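Side-chain contacts in protection of telomeres protein 1 (Schizosaccharomyces pombe, PDB 7CUI), which binds single-stranded telomeric DNA, protects the 3' overhang at chromosome ends, and regulates telomerase and telomere length: residues I23-S28 with A103-N108; A83-D88 with T93-F98. All blocks are in the same frame, centred on the assembly; numbering follows the deposited sequence.

Contact 1: residues I23-S28 with A103-N108; sequences INEPAS and AAELIN
Glu25 and Glu105 are the pair through which 23-28 and 103-108 meet, burying just 58 Å² at the protein surface, where the loop after strand 22-24 comes up to helix 100-107 beside strand 190-198. The polar approach is carboxylate to carboxylate: Glu25 OE1 lies 2.8 Å from Glu105 OE1. Both atoms are acceptors, so this is a pairing of like charges, and at 2.6 Å resolution the exact spacing should not be pressed. The two carboxylate planes are turned 46° apart. Glu105 gets there by running out from the helix with CG anti to the backbone N (chi1 176°) and then bending at chi2 (90°).

Hydrogen bonds to other strands anchor both segments. Glu25 has a backbone bond with Gly195 and its carbonyl accepts from Tyr167 OH, while Leu106 bonds to Ile198 through the backbone. A nearby positive charge is that of Lys197, whose side chain touches Glu25 and whose NZ makes a long, weak ion pair with Glu105 OE1. Replacing Glu25 by an alanine is likely to open a gap beside Glu105 and Lys197, both of which its side chain touches.

Two acidic ends thus meet at the surface, and Lys197 may partly offset their charge.

Contact 2: residues A83-D88 with T93-F98; sequences ALLVRD and TLPVIF
Leu84 of strand 77-87 reaches across to Phe98 of strand 93-99 on the sheet face that also carries Val86, Leu94 and Val96. Its CB starts beside the backbone, 4.2 Å from Val96 O. With CG anti to its own carbonyl carbon (chi1 -55°), the chain continues to the aromatic side, CG lying 4.0 Å from Phe98 CE1. CD1, extended beyond it, comes closest, 3.6 Å from the same Phe98 CE1. The ring is met obliquely, and Phe60 packs on Leu84 from strand 49-73.

Along the same face, Val86 CG2 and Val96 CG2 touch at 3.6 Å, the two side chains crossing at about a right angle. In Val86, chi1 of -62° sets CG1 anti to the carbonyl carbon and leaves CG2 between the backbone N and the carbonyl carbon, which also brings that methyl to 3.4 Å from Leu94 O.

The other face carries Ala83, Leu85, Arg87, Thr93, Pro95 and Ile97. Here Leu85 CD1 lies 3.8 Å from Thr93 CB. Another protein chain packs onto this side, through Leu85 and Pro95 against aromatic side chains, and one of its aromatic residues hydrogen-bonds Thr93 OG1.

The strands run antiparallel at 153°, a beta hairpin. Leu84 with Val96 and Val86 with Leu94 are the hydrogen-bonded pairs, for example Val86 N to Leu94 O at 2.9 Å and Leu94 N to Val86 O at 3.0 Å. Pro95, which has no N-H to give, faces Leu85 in a non-hydrogen-bonded pair, so the ladder loses no bond between these strands.

Chemically, then, the four backbone bonds between these segments fix their register, while one face supplies apolar groups to the domain interior and the other a mainly apolar surface for a partner protein.

The two contacts lie with their centres 16 Å apart, contact 2 near the middle of the domain and contact 1 at its surface. Along the chain the order is 23-28, 83-88, 93-98, 103-108, so contact 1 brackets contact 2. Strand 93-99 leads directly into helix 100-107, and Leu106 and Ala103 of that helix pack on Phe98. Both contacts reach one curled mixed sheet: strand 22-24 and strand 93-99 each pair with strand 190-198. The connectivity of the five longer strands is consistent with an OB fold in this C-terminal part of the protein, in which the hairpin joins the core and a partner-facing surface.

Contact 1: residues I23-S28 with A103-N108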
loop_
_atom_site.group_PDB
_atom_site.type_symbol
_atom_site.label_atom_id
_atom_site.label_comp_id
_atom_site.label_asym_id
_atom_site.label_seq_id
_atom_site.Cartn_x
_atom_site.Cartn_y
_atom_site.Cartn_z
ATOM N N ILE A 23 -3.119 5.645 -13.000
ATOM C CA ILE A 23 -4.443 5.430 -13.567
ATOM C C ILE A 23 -5.234 4.522 -12.625
ATOM O O ILE A 23 -4.672 3.652 -11.966
ATOM C CB ILE A 23 -4.323 4.833 -14.985
ATOM C CG1 ILE A 23 -3.991 5.907 -16.022
ATOM C CG2 ILE A 23 -5.566 4.049 -15.372
ATOM C CD1 ILE A 23 -3.738 5.364 -17.414
ATOM N N ASN A 24 -6.552 4.730 -12.578
ATOM C CA ASN A 24 -7.449 3.903 -11.790
ATOM C C ASN A 24 -8.359 3.101 -12.720
ATOM O O ASN A 24 -8.554 3.468 -13.879
ATOM C CB ASN A 24 -8.242 4.750 -10.793
ATOM C CG ASN A 24 -7.359 5.392 -9.745
ATOM O OD1 ASN A 24 -7.099 4.798 -8.700
ATOM N ND2 ASN A 24 -6.893 6.603 -10.011
ATOM N N GLU A 25 -8.904 1.997 -12.195
ATOM C CA GLU A 25 -9.833 1.141 -12.915
ATOM C C GLU A 25 -11.194 1.829 -12.961
ATOM O O GLU A 25 -11.526 2.577 -12.046
ATOM C CB GLU A 25 -9.959 -0.203 -12.192
ATOM C CG GLU A 25 -9.812 -1.406 -13.107
ATOM C CD GLU A 25 -8.495 -1.497 -13.863
ATOM O OE1 GLU A 25 -7.466 -1.036 -13.324
ATOM O OE2 GLU A 25 -8.501 -2.025 -14.995
ATOM N N PRO A 26 -12.016 1.611 -14.017
ATOM C CA PRO A 26 -13.369 2.172 -14.060
ATOM C C PRO A 26 -14.204 1.671 -12.882
ATOM O O PRO A 26 -14.338 0.463 -12.681
ATOM C CB PRO A 26 -13.937 1.666 -15.398
ATOM C CG PRO A 26 -12.715 1.328 -16.228
ATOM C CD PRO A 26 -11.682 0.847 -15.231
ATOM N N ALA A 27 -14.737 2.617 -12.095
ATOM C CA ALA A 27 -15.515 2.307 -10.904
ATOM C C ALA A 27 -16.465 3.454 -10.562
ATOM O O ALA A 27 -16.198 4.612 -10.884
ATOM C CB ALA A 27 -14.593 1.996 -9.750
ATOM N N SER A 28 -17.559 3.108 -9.870
ATOM C CA SER A 28 -18.632 4.033 -9.539
ATOM C C SER A 28 -18.497 4.562 -8.110
ATOM O O SER A 28 -19.385 5.268 -7.635
ATOM C CB SER A 28 -19.978 3.382 -9.752
ATOM O OG SER A 28 -20.080 2.835 -11.059
ATOM N N ALA A 103 -0.772 -5.711 -5.921
ATOM C CA ALA A 103 0.548 -5.104 -5.966
ATOM C C ALA A 103 1.120 -5.205 -7.377
ATOM O O ALA A 103 1.783 -4.281 -7.838
ATOM C CB ALA A 103 1.454 -5.745 -4.947
ATOM N N ALA A 104 0.843 -6.326 -8.058
ATOM C CA ALA A 104 1.231 -6.495 -9.451
ATOM C C ALA A 104 0.510 -5.470 -10.328
ATOM O O ALA A 104 1.106 -4.931 -11.259
ATOM C CB ALA A 104 0.975 -7.911 -9.910
ATOM N N GLU A 105 -0.767 -5.213 -10.015
ATOM C CA GLU A 105 -1.575 -4.220 -10.708
ATOM C C GLU A 105 -0.919 -2.841 -10.596
ATOM O O GLU A 105 -0.756 -2.152 -11.600
ATOM C CB GLU A 105 -3.002 -4.223 -10.150
ATOM C CG GLU A 105 -3.905 -3.160 -10.751
ATOM C CD GLU A 105 -4.677 -3.586 -11.986
ATOM O OE1 GLU A 105 -5.710 -2.951 -12.276
ATOM O OE2 GLU A 105 -4.247 -4.552 -12.650
ATOM N N LEU A 106 -0.539 -2.456 -9.370
ATOM C CA LEU A 106 0.098 -1.173 -9.117
ATOM C C LEU A 106 1.420 -1.093 -9.880
ATOM O O LEU A 106 1.630 -0.142 -10.631
ATOM C CB LEU A 106 0.298 -0.990 -7.609
ATOM C CG LEU A 106 0.890 0.349 -7.171
ATOM C CD1 LEU A 106 -0.173 1.440 -7.136
ATOM C CD2 LEU A 106 1.565 0.227 -5.811
ATOM N N ILE A 107 2.285 -2.105 -9.706
ATOM C CA ILE A 107 3.619 -2.086 -10.291
ATOM C C ILE A 107 3.523 -1.972 -11.811
ATOM O O ILE A 107 4.239 -1.168 -12.404
ATOM C CB ILE A 107 4.482 -3.282 -9.839
ATOM C CG1 ILE A 107 4.805 -3.202 -8.346
ATOM C CG2 ILE A 107 5.755 -3.372 -10.671
ATOM C CD1 ILE A 107 5.142 -4.540 -7.723
ATOM N N ASN A 108 2.659 -2.796 -12.421
ATOM C CA ASN A 108 2.266 -2.658 -13.816
ATOM C C ASN A 108 3.485 -2.771 -14.732
ATOM O O ASN A 108 3.731 -1.887 -15.552
ATOM C CB ASN A 108 1.488 -1.355 -14.041
ATOM C CG ASN A 108 0.808 -1.283 -15.391
ATOM O OD1 ASN A 108 0.554 -2.305 -16.021
ATOM N ND2 ASN A 108 0.504 -0.079 -15.846
#

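Contact 2: residues A83-D88 with T93-F98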
loop_
_atom_site.group_PDB
_atom_site.type_symbol
_atom_site.label_atom_id
_atom_site.label_comp_id
_atom_site.label_asym_id
_atom_site.label_seq_id
_atom_site.Cartn_x
_atom_site.Cartn_y
_atom_site.Cartn_z
ATOM N N ALA A 83 3.265 -2.163 2.375
ATOM C CA ALA A 83 2.223 -1.236 2.782
ATOM C C ALA A 83 2.682 0.201 2.556
ATOM O O ALA A 83 3.831 0.545 2.832
ATOM C CB ALA A 83 1.855 -1.477 4.225
ATOM N N LEU A 84 1.764 1.030 2.051
ATOM C CA LEU A 84 2.004 2.456 1.916
ATOM C C LEU A 84 1.186 3.175 2.982
ATOM O O LEU A 84 -0.024 2.969 3.062
ATOM C CB LEU A 84 1.537 2.903 0.528
ATOM C CG LEU A 84 2.134 2.168 -0.667
ATOM C CD1 LEU A 84 1.626 2.780 -1.965
ATOM C CD2 LEU A 84 3.652 2.217 -0.621
ATOM N N LEU A 85 1.849 4.006 3.796
ATOM C CA LEU A 85 1.125 4.897 4.687
ATOM C C LEU A 85 0.703 6.130 3.893
ATOM O O LEU A 85 1.547 6.914 3.467
ATOM C CB LEU A 85 2.013 5.284 5.874
ATOM C CG LEU A 85 1.301 6.035 7.001
ATOM C CD1 LEU A 85 0.224 5.172 7.641
ATOM C CD2 LEU A 85 2.292 6.511 8.050
ATOM N N VAL A 86 -0.607 6.294 3.693
ATOM C CA VAL A 86 -1.093 7.362 2.833
ATOM C C VAL A 86 -1.752 8.455 3.676
ATOM O O VAL A 86 -2.200 8.199 4.791
ATOM C CB VAL A 86 -2.022 6.832 1.721
ATOM C CG1 VAL A 86 -1.305 5.865 0.791
ATOM C CG2 VAL A 86 -3.297 6.212 2.275
ATOM N N ARG A 87 -1.796 9.679 3.128
ATOM C CA ARG A 87 -2.377 10.832 3.801
ATOM C C ARG A 87 -3.296 11.588 2.845
ATOM O O ARG A 87 -2.990 11.752 1.665
ATOM C CB ARG A 87 -1.284 11.718 4.413
ATOM C CG ARG A 87 -1.703 13.151 4.711
ATOM C CD ARG A 87 -1.055 13.729 5.958
ATOM N NE ARG A 87 0.403 13.646 5.965
ATOM C CZ ARG A 87 1.179 13.756 7.048
ATOM N NH1 ARG A 87 0.654 13.975 8.246
ATOM N NH2 ARG A 87 2.492 13.645 6.915
ATOM N N ASP A 88 -4.408 12.069 3.407
ATOM C CA ASP A 88 -5.559 12.627 2.717
ATOM C C ASP A 88 -5.630 14.118 3.046
ATOM O O ASP A 88 -4.877 14.604 3.890
ATOM C CB ASP A 88 -6.809 11.889 3.206
ATOM C CG ASP A 88 -8.108 12.206 2.496
ATOM O OD1 ASP A 88 -8.614 13.325 2.688
ATOM O OD2 ASP A 88 -8.623 11.317 1.779
ATOM N N THR A 93 -3.739 9.640 8.489
ATOM C CA THR A 93 -3.050 8.617 7.718
ATOM C C THR A 93 -3.807 7.292 7.761
ATOM O O THR A 93 -4.619 7.055 8.650
ATOM C CB THR A 93 -1.585 8.462 8.154
ATOM O OG1 THR A 93 -1.523 8.003 9.503
ATOM C CG2 THR A 93 -0.782 9.735 8.013
ATOM N N LEU A 94 -3.518 6.436 6.775
ATOM C CA LEU A 94 -4.081 5.101 6.680
ATOM C C LEU A 94 -3.015 4.174 6.094
ATOM O O LEU A 94 -2.363 4.538 5.114
ATOM C CB LEU A 94 -5.329 5.168 5.791
ATOM C CG LEU A 94 -6.235 3.937 5.809
ATOM C CD1 LEU A 94 -7.049 3.878 7.093
ATOM C CD2 LEU A 94 -7.156 3.930 4.599
ATOM N N PRO A 95 -2.767 2.985 6.700
ATOM C CA PRO A 95 -1.888 1.980 6.104
ATOM C C PRO A 95 -2.664 1.142 5.092
ATOM O O PRO A 95 -3.627 0.464 5.439
ATOM C CB PRO A 95 -1.436 1.152 7.315
ATOM C CG PRO A 95 -2.599 1.237 8.287
ATOM C CD PRO A 95 -3.290 2.558 8.010
ATOM N N VAL A 96 -2.233 1.227 3.834
ATOM C CA VAL A 96 -2.866 0.550 2.715
ATOM C C VAL A 96 -1.920 -0.554 2.239
ATOM O O VAL A 96 -0.785 -0.290 1.835
ATOM C CB VAL A 96 -3.194 1.553 1.589
ATOM C CG1 VAL A 96 -3.761 0.869 0.354
ATOM C CG2 VAL A 96 -4.111 2.674 2.061
ATOM N N ILE A 97 -2.396 -1.800 2.308
ATOM C CA ILE A 97 -1.588 -2.959 1.967
ATOM C C ILE A 97 -1.739 -3.260 0.478
ATOM O O ILE A 97 -2.855 -3.354 -0.032
ATOM C CB ILE A 97 -1.989 -4.175 2.826
ATOM C CG1 ILE A 97 -1.700 -3.950 4.312
ATOM C CG2 ILE A 97 -1.324 -5.445 2.315
ATOM C CD1 ILE A 97 -2.432 -4.910 5.229
ATOM N N PHE A 98 -0.596 -3.421 -0.201
ATOM C CA PHE A 98 -0.559 -3.974 -1.544
ATOM C C PHE A 98 0.012 -5.389 -1.486
ATOM O O PHE A 98 1.165 -5.592 -1.106
ATOM C CB PHE A 98 0.207 -3.056 -2.500
ATOM C CG PHE A 98 -0.544 -1.793 -2.832
ATOM C CD1 PHE A 98 -0.438 -0.674 -2.017
ATOM C CD2 PHE A 98 -1.394 -1.732 -3.931
ATOM C CE1 PHE A 98 -1.151 0.481 -2.305
ATOM C CE2 PHE A 98 -2.105 -0.573 -4.220
ATOM C CZ PHE A 98 -1.979 0.531 -3.407
#